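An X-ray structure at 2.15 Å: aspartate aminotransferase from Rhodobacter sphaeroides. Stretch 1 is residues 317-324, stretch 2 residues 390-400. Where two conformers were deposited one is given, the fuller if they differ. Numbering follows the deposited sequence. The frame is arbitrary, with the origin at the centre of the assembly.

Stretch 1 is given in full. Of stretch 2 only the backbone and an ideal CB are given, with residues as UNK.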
# COMPACT_ATOMS: atom_id res chain seq x y z
N ASP B 317 -21.88 19.16 -18.60
CA ASP B 317 -22.87 19.54 -19.62
C ASP B 317 -22.26 20.25 -20.82
O ASP B 317 -22.69 20.04 -21.96
CB ASP B 317 -23.97 20.43 -19.02
CG ASP B 317 -24.89 19.68 -18.05
OD1 ASP B 317 -24.82 18.44 -17.99
OD2 ASP B 317 -25.68 20.36 -17.35
N GLU B 318 -21.31 21.15 -20.58
CA GLU B 318 -20.66 21.85 -21.69
C GLU B 318 -19.73 20.91 -22.45
O GLU B 318 -19.67 20.98 -23.65
CB GLU B 318 -19.91 23.11 -21.24
CG GLU B 318 -19.60 24.06 -22.45
CD GLU B 318 -18.95 25.40 -22.04
OE1 GLU B 318 -18.51 25.54 -20.88
OE2 GLU B 318 -18.90 26.31 -22.89
N LEU B 319 -19.03 20.02 -21.76
CA LEU B 319 -18.21 19.02 -22.47
C LEU B 319 -19.07 18.12 -23.33
O LEU B 319 -18.69 17.81 -24.44
CB LEU B 319 -17.37 18.17 -21.53
CG LEU B 319 -16.09 18.79 -20.94
CD1 LEU B 319 -15.14 17.69 -20.52
CD2 LEU B 319 -15.38 19.72 -21.90
N LEU B 320 -20.22 17.73 -22.82
CA LEU B 320 -21.13 16.88 -23.58
C LEU B 320 -21.63 17.60 -24.82
O LEU B 320 -21.63 17.03 -25.89
CB LEU B 320 -22.30 16.41 -22.73
CG LEU B 320 -22.01 15.22 -21.79
CD1 LEU B 320 -23.20 15.00 -20.86
CD2 LEU B 320 -21.70 13.94 -22.60
N HIS B 321 -21.98 18.87 -24.67
CA HIS B 321 -22.40 19.68 -25.81
C HIS B 321 -21.34 19.70 -26.94
O HIS B 321 -21.67 19.51 -28.12
CB HIS B 321 -22.68 21.11 -25.38
CG HIS B 321 -23.24 21.94 -26.47
ND1 HIS B 321 -24.55 21.80 -26.91
CD2 HIS B 321 -22.68 22.90 -27.24
CE1 HIS B 321 -24.76 22.66 -27.90
NE2 HIS B 321 -23.64 23.34 -28.12
N VAL B 322 -20.08 19.96 -26.57
CA VAL B 322 -18.97 20.02 -27.51
C VAL B 322 -18.72 18.67 -28.19
O VAL B 322 -18.63 18.60 -29.41
CB VAL B 322 -17.66 20.51 -26.82
CG1 VAL B 322 -16.44 20.33 -27.75
CG2 VAL B 322 -17.80 21.98 -26.37
N LEU B 323 -18.66 17.59 -27.40
CA LEU B 323 -18.37 16.23 -27.94
C LEU B 323 -19.50 15.72 -28.84
O LEU B 323 -19.27 15.27 -29.95
CB LEU B 323 -18.11 15.22 -26.80
CG LEU B 323 -16.86 15.44 -25.93
CD1 LEU B 323 -16.94 14.60 -24.63
CD2 LEU B 323 -15.60 15.12 -26.68
N ARG B 324 -20.72 15.84 -28.37
CA ARG B 324 -21.88 15.40 -29.16
C ARG B 324 -22.14 16.28 -30.37
O ARG B 324 -22.82 15.86 -31.30
CB ARG B 324 -23.14 15.37 -28.30
CG ARG B 324 -23.10 14.34 -27.22
CD ARG B 324 -24.35 14.38 -26.43
NE ARG B 324 -24.41 13.31 -25.42
CZ ARG B 324 -25.08 13.39 -24.26
NH1 ARG B 324 -25.72 14.50 -23.90
NH2 ARG B 324 -25.08 12.36 -23.44
N UNK B 390 -10.37 25.78 -19.38
CA UNK B 390 -9.29 24.99 -20.01
C UNK B 390 -9.84 23.66 -20.55
O UNK B 390 -9.57 23.31 -21.67
CB UNK B 390 -8.16 24.72 -19.01
N UNK B 391 -10.72 23.02 -19.79
CA UNK B 391 -11.31 21.74 -20.19
C UNK B 391 -12.17 21.88 -21.46
O UNK B 391 -12.10 21.05 -22.35
CB UNK B 391 -12.16 21.18 -19.05
N UNK B 392 -12.97 22.94 -21.51
CA UNK B 392 -13.85 23.17 -22.64
C UNK B 392 -13.03 23.46 -23.92
O UNK B 392 -13.26 22.82 -24.93
CB UNK B 392 -14.80 24.33 -22.33
N UNK B 393 -12.06 24.40 -23.81
CA UNK B 393 -11.08 24.69 -24.90
C UNK B 393 -10.34 23.44 -25.37
O UNK B 393 -10.18 23.26 -26.55
CB UNK B 393 -10.06 25.73 -24.43
N UNK B 394 -9.92 22.58 -24.44
CA UNK B 394 -9.27 21.31 -24.79
C UNK B 394 -10.22 20.39 -25.58
O UNK B 394 -9.83 19.82 -26.57
CB UNK B 394 -8.79 20.60 -23.52
N UNK B 395 -11.45 20.28 -25.12
CA UNK B 395 -12.45 19.47 -25.79
C UNK B 395 -12.69 19.93 -27.22
O UNK B 395 -12.87 19.10 -28.12
CB UNK B 395 -13.76 19.50 -25.00
N UNK B 396 -12.70 21.25 -27.44
CA UNK B 396 -12.88 21.78 -28.79
C UNK B 396 -11.69 21.45 -29.70
O UNK B 396 -11.87 21.19 -30.89
CB UNK B 396 -13.09 23.30 -28.73
N UNK B 397 -10.47 21.40 -29.11
CA UNK B 397 -9.30 20.95 -29.86
C UNK B 397 -9.42 19.45 -30.22
O UNK B 397 -9.00 19.03 -31.32
CB UNK B 397 -8.03 21.20 -29.05
N UNK B 398 -9.98 18.64 -29.32
CA UNK B 398 -10.15 17.20 -29.61
C UNK B 398 -11.03 17.02 -30.84
O UNK B 398 -10.66 16.27 -31.77
CB UNK B 398 -10.76 16.47 -28.41
N UNK B 399 -12.18 17.70 -30.86
CA UNK B 399 -13.15 17.50 -31.95
C UNK B 399 -12.63 18.06 -33.28
O UNK B 399 -12.80 17.41 -34.30
CB UNK B 399 -14.48 18.16 -31.60
N UNK B 400 -11.94 19.22 -33.24
CA UNK B 400 -11.20 19.76 -34.41
C UNK B 400 -10.25 18.68 -35.02
O UNK B 400 -10.26 18.45 -36.25
CB UNK B 400 -10.39 20.99 -33.99

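The backbone of 390-400 is helical throughout, with phi between -52° and -70°, and it runs nearly parallel to helix 317-324 (13° between N-to-C directions) with axes 9.3 Å apart at closest. The spacing suits small and medium side chains where CA-to-CB points toward stretch 1.

At position 390 nothing of stretch 1 lies within 5.5 Å of the ideal CB, so the contact sets no preference; the residue is Ala-390. Position 391 points sideways, its ideal CB 4.5 Å from Leu-319 CD2. A small or modest apolar side chain would fit, and Ala-391 is found; its closest contact is its backbone O, 3.6 Å from Leu-319 CD2.

Position 392 points sideways. The ideal CB is 4.2 Å from Glu-318 OE1 and 4.7 Å from Leu-319 CD2. A branched aliphatic could use the methyl, and a short hydroxyl side chain (serine, threonine) might reach the acid. The residue is Val-392, chi1 t: CG2 lies 4.2 Å from Leu-319 CD2 and 3.1 Å from Glu-318 OE1, without a hydrogen bond.

Position 393 points away and position 394 sideways, with no stretch 1 atom within 5.5 Å of either ideal CB; many residues would serve, and Ala-393 and Ala-394 are found.

Position 395 points toward stretch 1. Its ideal CB is already 3.5 Å from Leu-319 CD2 and 3.9 Å from Val-322 CG1, which favours a small residue. Ala-395 packs its CB against both methyls.

At 396 the bond points sideways, the ideal CB 4.6 Å from Val-322 CG1. An aliphatic, or a long chain whose methylenes pass the valine, would suit. Arg-396 takes the latter course: CG is 3.8 Å from Val-322 CG1.

Position 397 points away, leaving the choice free; Arg-397 hydrogen-bonds elsewhere in the structure. Position 398 points toward, but its ideal CB is 5.3 Å from Leu-323 CD2, leaving room for a larger apolar group. Ile-398 comes no nearer than 5.0 Å, from its CG2 to Leu-323 CD2.

Position 399 points toward stretch 1, its ideal CB 4.7 Å from Val-322 O, 4.8 Å from Val-322 CG1 and 5.9 Å from Leu-323 CD2. Valine, isoleucine or leucine could reach these methyls, and threonine would do beside the carbonyl. Val-399, chi1 m, places CG1 4.1 Å from Val-322 CG1 and 4.3 Å from Leu-323 CD2.

Position 400 is out of reach, so many side chains would suit; Thr-400 OG1 donates to Arg-396 O at 2.8 Å.

Stretch 2 (390-400) AAVAAARRIVT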
# COMPACT_ATOMS: atom_id res chain seq x y z
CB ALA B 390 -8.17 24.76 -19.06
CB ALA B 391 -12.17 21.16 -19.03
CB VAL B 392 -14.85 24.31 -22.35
CG1 VAL B 392 -15.54 24.76 -23.62
CG2 VAL B 392 -15.88 23.86 -21.27
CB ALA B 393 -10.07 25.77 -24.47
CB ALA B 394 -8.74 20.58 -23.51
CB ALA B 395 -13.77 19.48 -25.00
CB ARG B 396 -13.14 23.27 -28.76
CG ARG B 396 -14.50 23.59 -28.16
CD ARG B 396 -14.96 24.97 -28.41
NE ARG B 396 -14.94 25.34 -29.82
CZ ARG B 396 -15.31 26.53 -30.28
NH1 ARG B 396 -15.79 27.46 -29.43
NH2 ARG B 396 -15.23 26.80 -31.57
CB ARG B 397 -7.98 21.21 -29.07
CG ARG B 397 -7.71 22.69 -28.76
CD ARG B 397 -6.23 22.97 -28.46
NE ARG B 397 -5.76 22.31 -27.25
CZ ARG B 397 -6.00 22.74 -26.00
NH1 ARG B 397 -6.73 23.85 -25.76
NH2 ARG B 397 -5.51 22.04 -24.97
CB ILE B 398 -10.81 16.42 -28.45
CG1 ILE B 398 -9.91 16.41 -27.21
CG2 ILE B 398 -11.11 14.93 -28.90
CD1 ILE B 398 -10.47 15.55 -25.99
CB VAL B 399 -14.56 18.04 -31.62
CG1 VAL B 399 -15.12 17.37 -30.34
CG2 VAL B 399 -14.57 19.52 -31.51
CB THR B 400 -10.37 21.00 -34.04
OG1 THR B 400 -11.23 22.02 -33.54
CG2 THR B 400 -9.59 21.54 -35.26
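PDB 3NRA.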